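Local structure of glycerol dehydrogenase (1TA9) at residues H333-V345 / L358-L371. The protein catalyses the NAD(+)-dependent oxidation of glycerol to dihydroxyacetone at a zinc site, as part of glycerol assimilation in fission yeast. Residues are numbered along the deposited sequence; the frame is centred on the assembly and turned at random.
Sequences HGEKVAYGTLVQV and LASFMAKCHLPITL. With ZN (zinc ion), chain I.
Helix 333-345 and helix 358-364 run antiparallel, at 168°, with their axes 10.8 Å apart, an antiparallel helical hairpin in the all-helical, metal-binding half of this iron-containing alcohol dehydrogenase. A Schellman motif at His-366, with positive phi, ends the second helix and turns the chain back, so that 367-371 passes alongside the first turns of helix 333-345. No hydrogen bond joins the two segments; the contact is buried apolar packing.

Met-362 sits in the middle of the helix-helix packing. Its chain, extended beyond CG (chi2 178°), slides past Leu-342 in the opposite direction and brings SD to 3.6 Å from Leu-342 CG. The methyl beyond it, CE, comes within 3.3 Å of Ala-338 O and also meets Thr-341 CB. Toward the C-terminal end of the first helix, Leu-358 CD2 fits among Thr-341 CG2, Leu-342 CD2 and Val-345 CG2, the last at 3.8 Å. At the other end both methyls of Leu-367 close on Ala-338 CB, while Pro-368 CG and CD touch Glu-335 CB, and CG also rests against Glu-335 O. The Glu-335 carboxylate looks elsewhere, to a salt bridge with Arg-224 and the backbone N of Met-332.

Tyr-339, with CG anti to the backbone N (chi1 -167°), points its ring edge at the returning chain, where Thr-370 N lies in the ring plane; CE1 is 3.6 Å from Ile-369 O. Leu-371 CG packs 3.7 Å from Tyr-339 OH, a hydroxyl hydrogen-bonded to Ile-414 O of helix 407-428.

The same helix supplies one ligand of the zinc ion, probably the catalytic metal. His-333 NE2 binds it at 2.2 Å, together with Asp-232 and His-315, and Val-337 CG2 sits 3.3 Å above one face of the His-333 imidazole, offset toward its rim.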
loop_
_atom_site.group_PDB
_atom_site.type_symbol
_atom_site.label_atom_id
_atom_site.label_comp_id
_atom_site.label_asym_id
_atom_site.label_seq_id
_atom_site.Cartn_x
_atom_site.Cartn_y
_atom_site.Cartn_z
ATOM N N HIS B 333 33.402 24.630 3.880
ATOM C CA HIS B 333 32.056 25.185 3.888
ATOM C C HIS B 333 30.951 24.146 4.074
ATOM O O HIS B 333 30.102 24.286 4.958
ATOM C CB HIS B 333 31.800 25.946 2.591
ATOM C CG HIS B 333 30.443 26.566 2.524
ATOM N ND1 HIS B 333 30.057 27.594 3.357
ATOM C CD2 HIS B 333 29.368 26.281 1.753
ATOM C CE1 HIS B 333 28.802 27.916 3.102
ATOM N NE2 HIS B 333 28.361 27.132 2.134
ATOM N N GLY B 334 30.959 23.116 3.232
ATOM C CA GLY B 334 29.945 22.079 3.314
ATOM C C GLY B 334 29.940 21.277 4.604
ATOM O O GLY B 334 28.894 20.781 5.030
ATOM N N GLU B 335 31.104 21.126 5.224
ATOM C CA GLU B 335 31.198 20.377 6.469
ATOM C C GLU B 335 30.443 21.137 7.552
ATOM O O GLU B 335 29.764 20.541 8.386
ATOM C CB GLU B 335 32.674 20.173 6.838
ATOM C CG GLU B 335 33.448 19.549 5.673
ATOM C CD GLU B 335 34.937 19.378 5.925
ATOM O OE1 GLU B 335 35.520 20.194 6.666
ATOM O OE2 GLU B 335 35.523 18.435 5.352
ATOM N N LYS B 336 30.548 22.459 7.522
ATOM C CA LYS B 336 29.849 23.287 8.493
ATOM C C LYS B 336 28.360 23.358 8.152
ATOM O O LYS B 336 27.511 23.278 9.038
ATOM C CB LYS B 336 30.456 24.697 8.520
ATOM C CG LYS B 336 31.847 24.753 9.154
ATOM C CD LYS B 336 32.454 26.155 9.103
ATOM C CE LYS B 336 32.782 26.577 7.677
ATOM N NZ LYS B 336 33.462 27.907 7.626
ATOM N N VAL B 337 28.044 23.496 6.867
ATOM C CA VAL B 337 26.648 23.583 6.437
ATOM C C VAL B 337 25.857 22.327 6.789
ATOM O O VAL B 337 24.685 22.406 7.166
ATOM C CB VAL B 337 26.539 23.831 4.912
ATOM C CG1 VAL B 337 25.094 23.628 4.451
ATOM C CG2 VAL B 337 26.978 25.251 4.586
ATOM N N ALA B 338 26.491 21.169 6.654
ATOM C CA ALA B 338 25.824 19.913 6.974
ATOM C C ALA B 338 25.405 19.925 8.444
ATOM O O ALA B 338 24.261 19.598 8.770
ATOM C CB ALA B 338 26.749 18.740 6.692
ATOM N N TYR B 339 26.321 20.300 9.334
ATOM C CA TYR B 339 25.983 20.348 10.753
ATOM C C TYR B 339 24.867 21.375 10.950
ATOM O O TYR B 339 23.915 21.134 11.690
ATOM C CB TYR B 339 27.199 20.742 11.600
ATOM C CG TYR B 339 26.995 20.496 13.081
ATOM C CD1 TYR B 339 27.335 19.272 13.657
ATOM C CD2 TYR B 339 26.410 21.467 13.899
ATOM C CE1 TYR B 339 27.101 19.017 15.013
ATOM C CE2 TYR B 339 26.164 21.219 15.255
ATOM C CZ TYR B 339 26.513 19.994 15.804
ATOM O OH TYR B 339 26.262 19.746 17.137
ATOM N N GLY B 340 24.994 22.515 10.276
ATOM C CA GLY B 340 23.991 23.562 10.378
ATOM C C GLY B 340 22.620 23.108 9.907
ATOM O O GLY B 340 21.597 23.587 10.402
ATOM N N THR B 341 22.596 22.189 8.947
ATOM C CA THR B 341 21.339 21.669 8.430
ATOM C C THR B 341 20.675 20.813 9.510
ATOM O O THR B 341 19.458 20.854 9.680
ATOM C CB THR B 341 21.571 20.840 7.145
ATOM O OG1 THR B 341 22.158 21.684 6.144
ATOM C CG2 THR B 341 20.249 20.285 6.607
ATOM N N LEU B 342 21.474 20.048 10.251
ATOM C CA LEU B 342 20.920 19.230 11.323
ATOM C C LEU B 342 20.371 20.151 12.405
ATOM O O LEU B 342 19.358 19.847 13.039
ATOM C CB LEU B 342 21.986 18.306 11.919
ATOM C CG LEU B 342 22.461 17.143 11.039
ATOM C CD1 LEU B 342 23.447 16.282 11.826
ATOM C CD2 LEU B 342 21.270 16.302 10.592
ATOM N N VAL B 343 21.038 21.279 12.619
ATOM C CA VAL B 343 20.569 22.228 13.618
ATOM C C VAL B 343 19.218 22.780 13.158
ATOM O O VAL B 343 18.304 22.942 13.970
ATOM C CB VAL B 343 21.561 23.401 13.814
ATOM C CG1 VAL B 343 21.008 24.380 14.849
ATOM C CG2 VAL B 343 22.923 22.867 14.282
ATOM N N GLN B 344 19.081 23.061 11.863
ATOM C CA GLN B 344 17.800 23.574 11.371
ATOM C C GLN B 344 16.716 22.524 11.583
ATOM O O GLN B 344 15.565 22.858 11.850
ATOM C CB GLN B 344 17.851 23.952 9.880
ATOM C CG GLN B 344 16.483 24.468 9.392
ATOM C CD GLN B 344 16.526 25.195 8.063
ATOM O OE1 GLN B 344 17.517 25.844 7.726
ATOM N NE2 GLN B 344 15.428 25.115 7.309
ATOM N N VAL B 345 17.090 21.253 11.465
ATOM C CA VAL B 345 16.144 20.158 11.655
ATOM C C VAL B 345 15.629 20.159 13.090
ATOM O O VAL B 345 14.467 19.836 13.346
ATOM C CB VAL B 345 16.806 18.796 11.325
ATOM C CG1 VAL B 345 15.982 17.656 11.883
ATOM C CG2 VAL B 345 16.936 18.654 9.812
ATOM N N LEU B 358 18.436 11.711 8.296
ATOM C CA LEU B 358 19.344 12.660 7.656
ATOM C C LEU B 358 20.752 12.539 8.232
ATOM O O LEU B 358 21.730 12.516 7.489
ATOM C CB LEU B 358 18.831 14.093 7.827
ATOM C CG LEU B 358 19.628 15.209 7.134
ATOM C CD1 LEU B 358 19.716 14.942 5.634
ATOM C CD2 LEU B 358 18.945 16.550 7.396
ATOM N N ALA B 359 20.854 12.461 9.555
ATOM C CA ALA B 359 22.153 12.332 10.205
ATOM C C ALA B 359 22.873 11.060 9.749
ATOM O O ALA B 359 24.089 11.071 9.538
ATOM C CB ALA B 359 21.978 12.322 11.719
ATOM N N SER B 360 22.131 9.964 9.600
ATOM C CA SER B 360 22.741 8.709 9.164
ATOM C C SER B 360 23.285 8.844 7.745
ATOM O O SER B 360 24.355 8.313 7.430
ATOM C CB SER B 360 21.730 7.556 9.229
ATOM O OG SER B 360 20.571 7.846 8.474
ATOM N N PHE B 361 22.546 9.549 6.892
ATOM C CA PHE B 361 22.972 9.767 5.515
ATOM C C PHE B 361 24.267 10.573 5.508
ATOM O O PHE B 361 25.208 10.247 4.781
ATOM C CB PHE B 361 21.905 10.539 4.728
ATOM C CG PHE B 361 22.237 10.699 3.264
ATOM C CD1 PHE B 361 22.047 9.644 2.376
ATOM C CD2 PHE B 361 22.770 11.892 2.780
ATOM C CE1 PHE B 361 22.386 9.775 1.021
ATOM C CE2 PHE B 361 23.111 12.032 1.431
ATOM C CZ PHE B 361 22.918 10.971 0.552
ATOM N N MET B 362 24.307 11.635 6.308
ATOM C CA MET B 362 25.500 12.469 6.391
ATOM C C MET B 362 26.685 11.647 6.886
ATOM O O MET B 362 27.799 11.772 6.372
ATOM C CB MET B 362 25.265 13.660 7.323
ATOM C CG MET B 362 24.306 14.705 6.766
ATOM S SD MET B 362 24.040 16.060 7.933
ATOM C CE MET B 362 22.966 17.165 6.952
ATOM N N ALA B 363 26.438 10.801 7.882
ATOM C CA ALA B 363 27.489 9.955 8.430
ATOM C C ALA B 363 28.044 9.016 7.360
ATOM O O ALA B 363 29.250 8.813 7.278
ATOM C CB ALA B 363 26.954 9.151 9.608
ATOM N N LYS B 364 27.166 8.440 6.542
ATOM C CA LYS B 364 27.614 7.526 5.489
ATOM C C LYS B 364 28.479 8.246 4.459
ATOM O O LYS B 364 29.350 7.637 3.837
ATOM C CB LYS B 364 26.412 6.878 4.793
ATOM C CG LYS B 364 25.535 6.064 5.734
ATOM C CD LYS B 364 24.336 5.455 5.012
ATOM C CE LYS B 364 23.458 4.685 5.991
ATOM N NZ LYS B 364 22.291 4.044 5.314
ATOM N N CYS B 365 28.234 9.541 4.283
ATOM C CA CYS B 365 28.983 10.357 3.336
ATOM C C CYS B 365 30.268 10.901 3.951
ATOM O O CYS B 365 31.028 11.604 3.287
ATOM C CB CYS B 365 28.125 11.531 2.846
ATOM S SG CYS B 365 26.734 11.051 1.798
ATOM N N HIS B 366 30.490 10.584 5.222
ATOM C CA HIS B 366 31.677 11.022 5.955
ATOM C C HIS B 366 31.657 12.505 6.320
ATOM O O HIS B 366 32.692 13.174 6.315
ATOM C CB HIS B 366 32.952 10.710 5.164
ATOM C CG HIS B 366 34.172 10.563 6.023
ATOM N ND1 HIS B 366 34.401 9.452 6.808
ATOM C CD2 HIS B 366 35.227 11.389 6.230
ATOM C CE1 HIS B 366 35.545 9.598 7.455
ATOM N NE2 HIS B 366 36.065 10.764 7.122
ATOM N N LEU B 367 30.469 13.017 6.626
ATOM C CA LEU B 367 30.309 14.403 7.041
ATOM C C LEU B 367 30.228 14.395 8.565
ATOM O O LEU B 367 29.668 13.470 9.156
ATOM C CB LEU B 367 29.020 14.993 6.457
ATOM C CG LEU B 367 29.074 15.374 4.972
ATOM C CD1 LEU B 367 27.664 15.534 4.413
ATOM C CD2 LEU B 367 29.863 16.674 4.819
ATOM N N PRO B 368 30.786 15.421 9.223
ATOM C CA PRO B 368 30.746 15.480 10.686
ATOM C C PRO B 368 29.341 15.778 11.204
ATOM O O PRO B 368 28.674 16.684 10.705
ATOM C CB PRO B 368 31.731 16.602 11.008
ATOM C CG PRO B 368 31.565 17.528 9.844
ATOM C CD PRO B 368 31.526 16.572 8.668
ATOM N N ILE B 369 28.894 15.015 12.199
ATOM C CA ILE B 369 27.569 15.220 12.772
ATOM C C ILE B 369 27.622 15.449 14.274
ATOM O O ILE B 369 26.588 15.489 14.936
ATOM C CB ILE B 369 26.630 14.027 12.497
ATOM C CG1 ILE B 369 27.205 12.744 13.103
ATOM C CG2 ILE B 369 26.411 13.883 10.998
ATOM C CD1 ILE B 369 26.259 11.551 13.022
ATOM N N THR B 370 28.830 15.598 14.808
ATOM C CA THR B 370 29.015 15.834 16.236
ATOM C C THR B 370 30.040 16.938 16.454
ATOM O O THR B 370 30.860 17.210 15.578
ATOM C CB THR B 370 29.521 14.572 16.961
ATOM O OG1 THR B 370 30.758 14.148 16.376
ATOM C CG2 THR B 370 28.501 13.447 16.851
ATOM N N LEU B 371 29.989 17.567 17.625
ATOM C CA LEU B 371 30.929 18.634 17.963
ATOM C C LEU B 371 32.348 18.071 18.010
ATOM O O LEU B 371 33.317 18.759 17.678
ATOM C CB LEU B 371 30.556 19.253 19.317
ATOM C CG LEU B 371 29.233 20.029 19.343
ATOM C CD1 LEU B 371 28.850 20.375 20.777
ATOM C CD2 LEU B 371 29.374 21.295 18.501
HETATM ZN ZN ZN I . 26.517 26.942 0.855
#